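Local coordinates for DUF917 domain-containing protein (Chromobacterium violaceum, PDB 2O3I), which is of unknown function but, as a DUF917-family protein, has two domains resembling those of S-methyl thiohydantoin desulfurase, at residues R99-V104 with L124-V129; L255-K260 with I356-A361; L10-Q15 with R228-G233; K242-M247 with F323-G328; A31-A36 with Q76-N81. The protein carries 2 engineered substitutions. One frame throughout, in Å; residues are numbered along the deposited sequence.

Contact 1 (R99-V104 with L124-V129)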
# COMPACT_ATOMS: atom_id res chain seq x y z
N ARG A 99 15.21 -16.35 -17.17
CA ARG A 99 14.06 -16.87 -17.88
C ARG A 99 13.45 -15.85 -18.84
O ARG A 99 13.69 -14.64 -18.71
CB ARG A 99 13.02 -17.39 -16.89
CG ARG A 99 13.52 -18.65 -16.17
CD ARG A 99 12.44 -19.34 -15.38
NE ARG A 99 11.49 -20.09 -16.21
CZ ARG A 99 11.77 -21.19 -16.88
NH1 ARG A 99 13.00 -21.71 -16.86
NH2 ARG A 99 10.82 -21.81 -17.56
N LYS A 100 12.68 -16.33 -19.80
CA LYS A 100 12.07 -15.44 -20.79
C LYS A 100 10.56 -15.32 -20.66
O LYS A 100 9.85 -16.32 -20.60
CB LYS A 100 12.43 -15.90 -22.20
N LEU A 101 10.07 -14.08 -20.63
CA LEU A 101 8.63 -13.84 -20.56
C LEU A 101 8.17 -13.99 -22.00
O LEU A 101 8.69 -13.30 -22.89
CB LEU A 101 8.35 -12.42 -20.05
CG LEU A 101 6.97 -11.99 -19.52
CD1 LEU A 101 6.48 -10.81 -20.33
CD2 LEU A 101 5.97 -13.12 -19.56
N ALA A 102 7.22 -14.89 -22.25
CA ALA A 102 6.72 -15.11 -23.60
C ALA A 102 5.20 -15.07 -23.70
O ALA A 102 4.63 -15.05 -24.80
CB ALA A 102 7.23 -16.45 -24.14
N TYR A 103 4.53 -15.06 -22.56
CA TYR A 103 3.08 -15.05 -22.61
C TYR A 103 2.41 -14.15 -21.58
O TYR A 103 2.95 -13.90 -20.50
CB TYR A 103 2.55 -16.48 -22.43
CG TYR A 103 3.22 -17.51 -23.32
CD1 TYR A 103 4.18 -18.39 -22.80
CD2 TYR A 103 2.89 -17.62 -24.67
CE1 TYR A 103 4.81 -19.35 -23.61
CE2 TYR A 103 3.51 -18.58 -25.49
CZ TYR A 103 4.47 -19.44 -24.96
OH TYR A 103 5.09 -20.38 -25.76
N VAL A 104 1.25 -13.63 -21.95
CA VAL A 104 0.44 -12.81 -21.07
C VAL A 104 -0.91 -13.50 -21.03
O VAL A 104 -1.21 -14.32 -21.90
CB VAL A 104 0.25 -11.36 -21.59
CG1 VAL A 104 1.50 -10.55 -21.33
CG2 VAL A 104 -0.08 -11.37 -23.07
N LEU A 124 4.68 -6.02 -26.84
CA LEU A 124 5.92 -6.62 -26.37
C LEU A 124 6.39 -7.84 -27.15
O LEU A 124 7.44 -8.41 -26.85
CB LEU A 124 5.78 -6.99 -24.89
CG LEU A 124 5.40 -5.83 -23.97
CD1 LEU A 124 5.36 -6.32 -22.54
CD2 LEU A 124 6.40 -4.70 -24.11
N GLY A 125 5.61 -8.25 -28.15
CA GLY A 125 5.98 -9.41 -28.93
C GLY A 125 5.74 -10.72 -28.20
O GLY A 125 6.50 -11.68 -28.34
N LEU A 126 4.66 -10.76 -27.41
CA LEU A 126 4.33 -11.97 -26.66
C LEU A 126 3.08 -12.61 -27.24
O LEU A 126 2.48 -12.10 -28.19
CB LEU A 126 4.07 -11.62 -25.19
CG LEU A 126 5.08 -10.70 -24.50
CD1 LEU A 126 4.56 -10.32 -23.13
CD2 LEU A 126 6.43 -11.38 -24.40
N ALA A 127 2.69 -13.74 -26.68
CA ALA A 127 1.49 -14.42 -27.12
C ALA A 127 0.51 -14.44 -25.94
O ALA A 127 0.91 -14.60 -24.79
CB ALA A 127 1.81 -15.85 -27.56
N VAL A 128 -0.77 -14.24 -26.24
CA VAL A 128 -1.81 -14.24 -25.22
C VAL A 128 -2.38 -15.65 -25.15
O VAL A 128 -2.59 -16.29 -26.18
CB VAL A 128 -2.92 -13.22 -25.56
CG1 VAL A 128 -3.44 -13.48 -26.96
CG2 VAL A 128 -4.06 -13.32 -24.54
N VAL A 129 -2.61 -16.14 -23.94
CA VAL A 129 -3.14 -17.49 -23.76
C VAL A 129 -4.66 -17.50 -23.92
O VAL A 129 -5.34 -16.61 -23.42
CB VAL A 129 -2.75 -18.04 -22.38
CG1 VAL A 129 -3.35 -19.43 -22.17
CG2 VAL A 129 -1.23 -18.08 -22.26
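Leu126 lays its side chain across Leu101 and Val104, meeting each at about a right angle. Its two methyls divide the work. CD1 reaches Leu101 CD1 at 3.4 Å, a tight pair, and Val104 CG1 at 3.6 Å, while CD2 comes within 3.3 Å of the backbone oxygen Leu101 O. The tight methyl pair goes with an unusual torsion at Leu101, whose chi2 of -122° sets CD1 away from the usual staggered positions. Next to this pair along the chain, the backbones run as neighbouring parallel strands, Tyr103 beside Ala127 and Val104 beside Val128, with a 46° twist between the short segments. The strands belong to a beta-alpha-beta unit, 101-105 and 127-129 joined through helix 111-124, and strand 127-129 sits in the mixed sheet between 101-105 and 49-52. Three backbone bonds sew the pair: Ala127 N to Ala102 O, Val104 N to Ala127 O, and Val129 N to Val104 O, the first two each 3.0 Å long. On the face carrying Tyr103 and Ala127, the phenol turns its edge to the alanine, with Tyr103 CD2 3.6 Å from Ala127 CB and Ala127 O also in the ring plane. Ala102 CB lies over one face of the ring near its rim, and the hydroxyl is bonded to Asp59 N. On the other face of the sheet, Val104 CG2 approaches Val128 CB at 4.2 Å.

Contact 2 (L255-K260 with I356-A361)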
# COMPACT_ATOMS: atom_id res chain seq x y z
N LEU A 255 -21.88 -23.08 -28.82
CA LEU A 255 -20.84 -23.10 -27.79
C LEU A 255 -21.07 -24.20 -26.75
O LEU A 255 -20.32 -24.33 -25.79
CB LEU A 255 -20.75 -21.73 -27.10
CG LEU A 255 -20.40 -20.57 -28.04
CD1 LEU A 255 -20.59 -19.25 -27.31
CD2 LEU A 255 -18.98 -20.72 -28.54
N ASP A 256 -22.11 -25.00 -26.96
CA ASP A 256 -22.42 -26.10 -26.04
C ASP A 256 -22.56 -25.60 -24.60
O ASP A 256 -21.98 -26.16 -23.67
CB ASP A 256 -21.33 -27.17 -26.16
CG ASP A 256 -21.67 -28.44 -25.41
OD1 ASP A 256 -22.80 -28.94 -25.56
OD2 ASP A 256 -20.80 -28.96 -24.68
N ILE A 257 -23.33 -24.53 -24.43
CA ILE A 257 -23.57 -23.94 -23.12
C ILE A 257 -25.07 -23.89 -22.89
O ILE A 257 -25.81 -23.29 -23.67
CB ILE A 257 -23.00 -22.50 -23.02
CG1 ILE A 257 -21.47 -22.55 -23.03
CG2 ILE A 257 -23.48 -21.82 -21.74
CD1 ILE A 257 -20.80 -21.18 -23.07
N LYS A 258 -25.53 -24.52 -21.82
CA LYS A 258 -26.95 -24.54 -21.50
C LYS A 258 -27.31 -23.45 -20.51
O LYS A 258 -27.34 -23.67 -19.30
CB LYS A 258 -27.34 -25.91 -20.94
CG LYS A 258 -27.14 -27.05 -21.93
CD LYS A 258 -27.77 -28.33 -21.41
CE LYS A 258 -27.62 -29.48 -22.40
NZ LYS A 258 -28.35 -30.71 -21.94
N GLY A 259 -27.58 -22.26 -21.04
CA GLY A 259 -27.94 -21.15 -20.18
C GLY A 259 -29.39 -21.23 -19.77
O GLY A 259 -30.18 -21.94 -20.40
N LYS A 260 -29.76 -20.53 -18.71
CA LYS A 260 -31.14 -20.55 -18.25
C LYS A 260 -31.75 -19.15 -18.25
O LYS A 260 -31.11 -18.18 -17.83
CB LYS A 260 -31.22 -21.14 -16.84
CG LYS A 260 -32.64 -21.29 -16.33
CD LYS A 260 -32.70 -21.83 -14.91
CE LYS A 260 -34.14 -21.88 -14.42
NZ LYS A 260 -34.23 -22.31 -12.99
N ILE A 356 -30.07 -13.68 -18.12
CA ILE A 356 -29.67 -15.05 -18.39
C ILE A 356 -28.60 -15.52 -17.42
O ILE A 356 -27.67 -14.78 -17.09
CB ILE A 356 -29.14 -15.18 -19.84
CG1 ILE A 356 -30.28 -14.93 -20.83
CG2 ILE A 356 -28.55 -16.58 -20.07
CD1 ILE A 356 -29.86 -14.92 -22.29
N ALA A 357 -28.74 -16.76 -16.96
CA ALA A 357 -27.77 -17.34 -16.05
C ALA A 357 -26.97 -18.37 -16.84
O ALA A 357 -27.53 -19.11 -17.65
CB ALA A 357 -28.47 -18.00 -14.87
N LEU A 358 -25.67 -18.39 -16.62
CA LEU A 358 -24.82 -19.35 -17.29
C LEU A 358 -24.20 -20.23 -16.21
O LEU A 358 -23.67 -19.74 -15.20
CB LEU A 358 -23.71 -18.64 -18.08
CG LEU A 358 -24.13 -17.63 -19.15
CD1 LEU A 358 -22.87 -16.96 -19.73
CD2 LEU A 358 -24.94 -18.31 -20.24
N PRO A 359 -24.29 -21.55 -16.38
CA PRO A 359 -23.70 -22.42 -15.36
C PRO A 359 -22.20 -22.18 -15.23
O PRO A 359 -21.48 -22.08 -16.23
CB PRO A 359 -24.06 -23.83 -15.85
CG PRO A 359 -24.27 -23.64 -17.34
CD PRO A 359 -24.99 -22.33 -17.40
N ALA A 360 -21.73 -22.06 -14.00
CA ALA A 360 -20.31 -21.82 -13.77
C ALA A 360 -19.49 -22.96 -14.34
O ALA A 360 -19.96 -24.10 -14.40
CB ALA A 360 -20.04 -21.67 -12.29
N ALA A 361 -18.27 -22.67 -14.79
CA ALA A 361 -17.41 -23.72 -15.32
C ALA A 361 -17.05 -24.59 -14.14
O ALA A 361 -16.95 -24.10 -13.00
CB ALA A 361 -16.16 -23.13 -15.96
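Lys260 and Ala357 bond to each other twice through their backbones. Lys260 N gives its hydrogen to Ala357 O at 2.8 Å, and Ala357 N returns one to Lys260 O at 2.9 Å. Both donors lie in the plane of the carbonyl they meet, and the second bond is nearly straight, 175° at the hydrogen. Lys260 O also takes a CA-H contact from Ile356 CA. This is an antiparallel hydrogen-bonded pair, the start of strand 260-262 against the end of strand 352-358 in the antiparallel sheet. Strand 352-358 uses its other edge as well: Ile356 and Leu358 make backbone bonds to Ser321 and Ala319, so donors and acceptors alternate between two neighbours. Before Lys260 the strand pairing gives way to closer, irregular contacts. Gly259, having no side chain, brings its CA within 3.3 Å of Ala357 O, and its own N makes a weak bond back to Ile257 O. Pro359 has no N-H to offer, and its ring carbon CD instead sits 3.3 Å from Lys258 O. The methyl Leu358 CD2 touches Ile257 CG2 and Gly259 CA, each at 4.1 Å; the Ile257 and Leu358 side chains cross obliquely. Ile257 in turn is tied by its backbone to Leu251 of helix 244-255. Lys260 is extended through all four torsions, its end leading away from Ala357, while beyond Pro359, Ala360 N is taken by Asp318 OD1.

Contact 3 (L10-Q15 with R228-G233)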
# COMPACT_ATOMS: atom_id res chain seq x y z
N LEU A 10 -11.15 -7.11 -32.45
CA LEU A 10 -11.31 -6.61 -31.09
C LEU A 10 -12.74 -6.23 -30.72
O LEU A 10 -13.15 -6.39 -29.58
CB LEU A 10 -10.37 -5.42 -30.84
CG LEU A 10 -8.87 -5.70 -31.04
CD1 LEU A 10 -8.08 -4.46 -30.71
CD2 LEU A 10 -8.43 -6.87 -30.15
N GLU A 11 -13.49 -5.71 -31.69
CA GLU A 11 -14.87 -5.30 -31.44
C GLU A 11 -15.75 -6.49 -31.10
O GLU A 11 -16.49 -6.46 -30.11
CB GLU A 11 -15.43 -4.53 -32.63
CG GLU A 11 -16.93 -4.27 -32.57
CD GLU A 11 -17.36 -3.43 -31.37
OE1 GLU A 11 -18.59 -3.30 -31.15
OE2 GLU A 11 -16.50 -2.89 -30.65
N PRO A 12 -15.71 -7.56 -31.92
CA PRO A 12 -16.57 -8.70 -31.57
C PRO A 12 -16.08 -9.41 -30.31
O PRO A 12 -16.87 -9.97 -29.54
CB PRO A 12 -16.49 -9.59 -32.81
CG PRO A 12 -15.16 -9.26 -33.40
CD PRO A 12 -15.09 -7.75 -33.24
N LEU A 13 -14.77 -9.39 -30.11
CA LEU A 13 -14.14 -10.03 -28.97
C LEU A 13 -14.60 -9.41 -27.65
O LEU A 13 -14.91 -10.11 -26.69
CB LEU A 13 -12.61 -9.91 -29.08
CG LEU A 13 -11.77 -10.41 -27.91
CD1 LEU A 13 -12.07 -11.87 -27.61
CD2 LEU A 13 -10.30 -10.23 -28.25
N LEU A 14 -14.63 -8.09 -27.61
CA LEU A 14 -15.04 -7.41 -26.40
C LEU A 14 -16.53 -7.60 -26.16
O LEU A 14 -16.97 -7.70 -25.02
CB LEU A 14 -14.66 -5.92 -26.47
CG LEU A 14 -15.22 -5.03 -27.57
CD1 LEU A 14 -16.53 -4.39 -27.10
CD2 LEU A 14 -14.18 -3.95 -27.91
N GLN A 15 -17.31 -7.67 -27.24
CA GLN A 15 -18.76 -7.86 -27.13
C GLN A 15 -19.06 -9.20 -26.48
O GLN A 15 -19.84 -9.28 -25.52
CB GLN A 15 -19.42 -7.84 -28.51
CG GLN A 15 -19.42 -6.49 -29.21
CD GLN A 15 -20.82 -6.05 -29.60
OE1 GLN A 15 -21.00 -5.27 -30.53
NE2 GLN A 15 -21.82 -6.54 -28.87
N ARG A 228 -14.08 -18.45 -27.53
CA ARG A 228 -15.53 -18.52 -27.45
C ARG A 228 -16.10 -17.10 -27.34
O ARG A 228 -17.19 -16.81 -27.82
CB ARG A 228 -15.98 -19.37 -26.26
CG ARG A 228 -15.72 -18.75 -24.94
CD ARG A 228 -16.63 -19.30 -23.86
NE ARG A 228 -16.57 -18.40 -22.71
CZ ARG A 228 -16.85 -18.74 -21.46
NH1 ARG A 228 -17.22 -19.98 -21.18
NH2 ARG A 228 -16.73 -17.84 -20.50
N ALA A 229 -15.36 -16.20 -26.70
CA ALA A 229 -15.82 -14.82 -26.58
C ALA A 229 -15.87 -14.20 -27.98
O ALA A 229 -16.79 -13.44 -28.30
CB ALA A 229 -14.88 -14.01 -25.69
N LEU A 230 -14.88 -14.53 -28.80
CA LEU A 230 -14.79 -14.02 -30.17
C LEU A 230 -15.89 -14.60 -31.07
O LEU A 230 -16.47 -13.88 -31.89
CB LEU A 230 -13.41 -14.34 -30.76
CG LEU A 230 -13.20 -13.94 -32.23
CD1 LEU A 230 -13.28 -12.42 -32.38
CD2 LEU A 230 -11.84 -14.47 -32.70
N LYS A 231 -16.18 -15.88 -30.92
CA LYS A 231 -17.20 -16.51 -31.74
C LYS A 231 -18.58 -15.92 -31.44
O LYS A 231 -19.37 -15.67 -32.36
CB LYS A 231 -17.21 -18.02 -31.52
CG LYS A 231 -18.21 -18.76 -32.41
CD LYS A 231 -18.04 -20.27 -32.32
CE LYS A 231 -19.10 -20.98 -33.15
NZ LYS A 231 -19.02 -22.46 -32.95
N LEU A 232 -18.87 -15.69 -30.16
CA LEU A 232 -20.17 -15.12 -29.79
C LEU A 232 -20.26 -13.67 -30.28
O LEU A 232 -21.30 -13.24 -30.80
CB LEU A 232 -20.36 -15.16 -28.27
CG LEU A 232 -21.51 -14.30 -27.71
CD1 LEU A 232 -22.83 -14.76 -28.29
CD2 LEU A 232 -21.53 -14.41 -26.19
N GLY A 233 -19.17 -12.94 -30.10
CA GLY A 233 -19.12 -11.55 -30.51
C GLY A 233 -19.38 -11.39 -32.00
O GLY A 233 -20.10 -10.48 -32.41
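Pro12 O receives the shortest polar approach between the two helices, a CA-H contact from Gly233 CA at 2.9 Å with an angle of 161° at the hydrogen. Glycine makes this possible: a beta carbon at position 233 would point at helix 10-15, straight into the oxygen. Pro12 O also passes 3.7 Å from Ala229 O, and thus lies over the helical turn that runs from Ala229 to Gly233. The helices cross at 104°, with segment axes only 6.7 Å apart. Pro12 adds its ring, CB meeting Gly233 C at 3.5 Å and CG meeting Leu230 CD1 at 3.8 Å. The ring and the leucine lie side by side and point the same way. Next to it, Leu13 has its CG anti to the backbone N (chi1 175°), and its CD1 reaches Ala229 CB at 4.0 Å. Leu230 has the same first torsion, and its CD1 touches both Pro12 and, at 4.2 Å, Leu13 CB. Gln15 sets its CB against Gly233 CA. All six touching residues are buried. The crossing brings a helix of the N-terminal S-Me-THD-like domain onto one of the C-terminal domain: behind helix 10-19, Leu10 and Leu14 pack on helix 28-35, and from helix 225-237, Leu232 packs on helix 244-255.

Contact 4 (K242-M247 with F323-G328)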
# COMPACT_ATOMS: atom_id res chain seq x y z
N LYS A 242 -30.74 -11.59 -31.94
CA LYS A 242 -31.44 -10.38 -31.51
C LYS A 242 -32.51 -10.62 -30.44
O LYS A 242 -33.20 -9.68 -30.03
CB LYS A 242 -32.09 -9.72 -32.73
CG LYS A 242 -31.14 -9.38 -33.87
CD LYS A 242 -31.92 -8.84 -35.07
CE LYS A 242 -31.01 -8.39 -36.20
NZ LYS A 242 -30.14 -7.24 -35.79
N THR A 243 -32.65 -11.86 -29.99
CA THR A 243 -33.63 -12.20 -28.97
C THR A 243 -32.99 -13.10 -27.92
O THR A 243 -32.05 -13.85 -28.21
CB THR A 243 -34.83 -12.97 -29.55
OG1 THR A 243 -34.37 -14.18 -30.15
CG2 THR A 243 -35.56 -12.13 -30.59
N ALA A 244 -33.53 -13.05 -26.71
CA ALA A 244 -33.03 -13.87 -25.62
C ALA A 244 -33.09 -15.35 -26.01
O ALA A 244 -32.16 -16.11 -25.73
CB ALA A 244 -33.87 -13.63 -24.36
N GLU A 245 -34.17 -15.75 -26.67
CA GLU A 245 -34.34 -17.14 -27.11
C GLU A 245 -33.23 -17.51 -28.09
O GLU A 245 -32.65 -18.59 -28.01
CB GLU A 245 -35.69 -17.32 -27.79
CG GLU A 245 -36.01 -18.77 -28.14
CD GLU A 245 -37.33 -18.91 -28.90
OE1 GLU A 245 -38.30 -18.20 -28.55
OE2 GLU A 245 -37.40 -19.73 -29.84
N ALA A 246 -32.94 -16.60 -29.02
CA ALA A 246 -31.89 -16.84 -30.00
C ALA A 246 -30.53 -16.95 -29.31
O ALA A 246 -29.67 -17.70 -29.74
CB ALA A 246 -31.86 -15.71 -31.03
N MSE A 247 -30.34 -16.19 -28.24
CA MSE A 247 -29.07 -16.23 -27.51
C MSE A 247 -28.88 -17.61 -26.90
O MSE A 247 -27.81 -18.21 -27.02
CB MSE A 247 -29.03 -15.15 -26.42
CG MSE A 247 -27.85 -15.25 -25.46
SE MSE A 247 -26.10 -15.28 -26.34
CE MSE A 247 -25.63 -13.42 -26.09
N PHE A 323 -29.57 -9.37 -21.64
CA PHE A 323 -29.71 -9.46 -23.08
C PHE A 323 -30.83 -8.51 -23.46
O PHE A 323 -32.00 -8.70 -23.10
CB PHE A 323 -30.04 -10.87 -23.59
CG PHE A 323 -30.03 -10.95 -25.09
CD1 PHE A 323 -31.14 -10.55 -25.84
CD2 PHE A 323 -28.86 -11.30 -25.77
CE1 PHE A 323 -31.09 -10.48 -27.24
CE2 PHE A 323 -28.80 -11.24 -27.18
CZ PHE A 323 -29.91 -10.82 -27.90
N VAL A 324 -30.47 -7.45 -24.17
CA VAL A 324 -31.43 -6.46 -24.60
C VAL A 324 -31.85 -6.79 -26.03
O VAL A 324 -31.07 -6.66 -26.97
CB VAL A 324 -30.82 -5.05 -24.53
CG1 VAL A 324 -31.92 -4.00 -24.72
CG2 VAL A 324 -30.11 -4.86 -23.20
N GLU A 325 -33.09 -7.23 -26.17
CA GLU A 325 -33.63 -7.59 -27.48
C GLU A 325 -33.84 -6.36 -28.35
O GLU A 325 -33.85 -5.23 -27.87
CB GLU A 325 -34.94 -8.35 -27.30
CG GLU A 325 -34.78 -9.68 -26.58
CD GLU A 325 -36.07 -10.47 -26.50
OE1 GLU A 325 -36.00 -11.69 -26.19
OE2 GLU A 325 -37.15 -9.88 -26.73
N GLY A 326 -34.02 -6.60 -29.65
CA GLY A 326 -34.24 -5.51 -30.59
C GLY A 326 -33.08 -5.36 -31.56
O GLY A 326 -32.44 -6.34 -31.93
N GLU A 327 -32.82 -4.14 -31.98
CA GLU A 327 -31.73 -3.87 -32.91
C GLU A 327 -30.68 -3.04 -32.17
O GLU A 327 -31.01 -2.07 -31.50
CB GLU A 327 -32.23 -3.09 -34.12
CG GLU A 327 -33.40 -3.75 -34.86
CD GLU A 327 -32.98 -4.91 -35.75
OE1 GLU A 327 -33.88 -5.60 -36.29
OE2 GLU A 327 -31.77 -5.15 -35.92
N GLY A 328 -29.42 -3.44 -32.28
CA GLY A 328 -28.37 -2.70 -31.61
C GLY A 328 -27.67 -3.49 -30.52
O GLY A 328 -27.79 -4.71 -30.45
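Thr243 is the N-cap of helix 244-255, its OG1 accepting from Ala246 N at 3.0 Å. Across the contact Glu325 OE1, from just past strand 319-324, accepts a hydrogen bond from Ala244 N at 2.9 Å. This bond arrives on the anti side of the carboxylate, 21° out of its plane. With a negative group at the start of a helix, the helix dipole would probably favour the charged form. A further backbone bond, Gly326 N to Lys242 O, ties the loop to the residue before the cap; at the backbone angles of Gly326 a side chain would jam against the carbonyl oxygen of Glu325. In the salt bridge, Lys242 runs extended until it bends at chi4 (-64°), and its NZ meets Glu327 OE2 at 2.7 Å on the syn side, standing 31° out of the carboxylate plane. Phe323 supplies the apolar part. Thr243 O stands over one face of its ring. The backbone carbon Lys242 C and Glu325 CG lie at the ring's edge. So does selenomethionine Met247, whose terminal methyl CE touches Phe323 CD2 at 3.9 Å.

Contact 5 (A31-A36 with Q76-N81)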
# COMPACT_ATOMS: atom_id res chain seq x y z
N ALA A 31 -12.98 -0.45 -23.38
CA ALA A 31 -12.38 -1.47 -24.23
C ALA A 31 -12.30 -0.94 -25.66
O ALA A 31 -11.31 -1.16 -26.35
CB ALA A 31 -13.20 -2.75 -24.19
N ARG A 32 -13.35 -0.24 -26.09
CA ARG A 32 -13.40 0.34 -27.44
C ARG A 32 -12.42 1.49 -27.57
O ARG A 32 -11.82 1.68 -28.63
CB ARG A 32 -14.83 0.80 -27.76
CG ARG A 32 -15.75 -0.35 -28.22
CD ARG A 32 -17.23 0.05 -28.28
NE ARG A 32 -18.07 -1.05 -28.75
CZ ARG A 32 -19.39 -1.11 -28.59
NH1 ARG A 32 -20.03 -0.12 -27.98
NH2 ARG A 32 -20.08 -2.16 -29.03
N HIS A 33 -12.26 2.26 -26.50
CA HIS A 33 -11.33 3.37 -26.51
C HIS A 33 -9.92 2.88 -26.79
O HIS A 33 -9.16 3.52 -27.52
CB HIS A 33 -11.36 4.08 -25.16
CG HIS A 33 -12.51 5.02 -24.98
ND1 HIS A 33 -12.90 5.50 -23.75
CD2 HIS A 33 -13.35 5.58 -25.89
CE1 HIS A 33 -13.93 6.31 -23.90
NE2 HIS A 33 -14.23 6.37 -25.19
N LEU A 34 -9.57 1.74 -26.20
CA LEU A 34 -8.24 1.17 -26.38
C LEU A 34 -8.07 0.53 -27.76
O LEU A 34 -7.03 0.69 -28.41
CB LEU A 34 -7.96 0.14 -25.29
CG LEU A 34 -7.68 0.66 -23.88
CD1 LEU A 34 -7.61 -0.50 -22.91
CD2 LEU A 34 -6.38 1.45 -23.87
N ALA A 35 -9.09 -0.21 -28.19
CA ALA A 35 -9.05 -0.89 -29.48
C ALA A 35 -9.02 0.07 -30.67
O ALA A 35 -8.45 -0.24 -31.71
CB ALA A 35 -10.24 -1.83 -29.60
N ALA A 36 -9.63 1.24 -30.50
CA ALA A 36 -9.67 2.23 -31.57
C ALA A 36 -8.29 2.65 -32.05
O ALA A 36 -8.12 3.03 -33.21
CB ALA A 36 -10.44 3.46 -31.11
N GLN A 76 -10.87 6.85 -19.71
CA GLN A 76 -10.17 7.96 -20.36
C GLN A 76 -8.90 7.52 -21.08
O GLN A 76 -8.33 8.27 -21.87
CB GLN A 76 -9.82 9.02 -19.32
CG GLN A 76 -11.02 9.59 -18.58
CD GLN A 76 -10.61 10.58 -17.49
OE1 GLN A 76 -9.88 11.54 -17.76
NE2 GLN A 76 -11.09 10.35 -16.27
N VAL A 77 -8.46 6.30 -20.80
CA VAL A 77 -7.25 5.77 -21.40
C VAL A 77 -7.39 5.52 -22.90
O VAL A 77 -8.45 5.10 -23.37
CB VAL A 77 -6.84 4.46 -20.71
CG1 VAL A 77 -5.57 3.92 -21.32
CG2 VAL A 77 -6.65 4.71 -19.22
N GLN A 78 -6.32 5.81 -23.64
CA GLN A 78 -6.28 5.62 -25.09
C GLN A 78 -5.29 4.51 -25.44
O GLN A 78 -5.52 3.72 -26.36
CB GLN A 78 -5.84 6.91 -25.78
CG GLN A 78 -6.85 8.04 -25.78
CD GLN A 78 -8.10 7.69 -26.56
OE1 GLN A 78 -9.02 7.07 -26.03
NE2 GLN A 78 -8.14 8.09 -27.83
N TRP A 79 -4.18 4.46 -24.71
CA TRP A 79 -3.15 3.43 -24.91
C TRP A 79 -2.90 2.75 -23.56
O TRP A 79 -2.97 3.39 -22.52
CB TRP A 79 -1.86 4.06 -25.45
CG TRP A 79 -2.10 5.06 -26.54
CD1 TRP A 79 -2.52 6.36 -26.39
CD2 TRP A 79 -1.99 4.84 -27.95
NE1 TRP A 79 -2.67 6.95 -27.62
CE2 TRP A 79 -2.35 6.05 -28.59
CE3 TRP A 79 -1.61 3.74 -28.73
CZ2 TRP A 79 -2.35 6.19 -29.98
CZ3 TRP A 79 -1.62 3.88 -30.11
CH2 TRP A 79 -1.98 5.09 -30.72
N PRO A 80 -2.62 1.44 -23.56
CA PRO A 80 -2.38 0.72 -22.31
C PRO A 80 -0.96 0.86 -21.76
O PRO A 80 -0.27 -0.14 -21.55
CB PRO A 80 -2.70 -0.71 -22.69
CG PRO A 80 -2.17 -0.79 -24.08
CD PRO A 80 -2.64 0.51 -24.71
N ASN A 81 -0.53 2.10 -21.51
CA ASN A 81 0.81 2.32 -20.99
C ASN A 81 1.06 1.61 -19.66
O ASN A 81 2.11 0.99 -19.48
CB ASN A 81 1.09 3.82 -20.82
CG ASN A 81 1.32 4.52 -22.15
OD1 ASN A 81 1.34 3.89 -23.20
ND2 ASN A 81 1.52 5.84 -22.10
O HOH W 1 -4.54 1.50 -28.03
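Leu34 near the end of helix 28-35 passes the irregular loop 76-81 with its CA 5.0 Å from that of Gln78, and the loop then bends at Pro80, the centre of an inverse gamma turn, before helix 81-96. One branch of Leu34 does most of the touching. Its CD2 nestles into the bend of the loop, 3.6 Å from Val77 CG1, 3.5 Å from Gln78 O and 3.9 Å from Pro80 CD. Val77 turns its CG1 anti to the backbone N (chi1 -179°) to meet that methyl. Beside it, His33 sets its CB 3.6 Å from Val77 O, and its ring nitrogen ND1 makes a weak bond to Asn75 O. The Gln78 side chain folds back at chi2 toward His33, its amide plane 68° from that of the imidazole. Leu34 and the loop pack on the same elements: Leu34 and Pro80 both touch Leu119 of helix 111-124, and Leu34 and Val77 both touch Tyr67 of strand 61-69. The polar part of the contact is carried by a water, which donates to Leu34 O at 2.6 Å and to Gln78 O at 2.9 Å. Gln78 O accepts from Asn37 ND2 too. The water thus supplies the hydrogens that two facing carbonyls cannot offer each other, while Leu34 CD2 makes the apolar contacts, with Val77 CG1 and Pro80 CD.

Contact 3 alone of the five joins segments from the N-terminal and C-terminal S-Me-THD-like domains, and contacts 2, 4 and 5 all touch it. Contact 5 joins it through a salt bridge, Glu11 OE1 to Arg32 NH2 at 2.8 Å, between consecutive helices. Toward the C-terminal domain, Leu232 CD1 rests 3.8 Å from Met247 CE of contact 4, and Leu255 of contact 2 packs on Arg228 and Lys231. Contacts 2 and 4 share a sheet through neighbouring strands and touch each other, Ile356 CD1 lying 3.8 Å from Met247 CG. Contact 1 stands apart in the N-terminal domain, its centre about 37 Å from that of contact 4 across the chain's middle, and its nearest atoms about 8 Å from contacts 3 and 5.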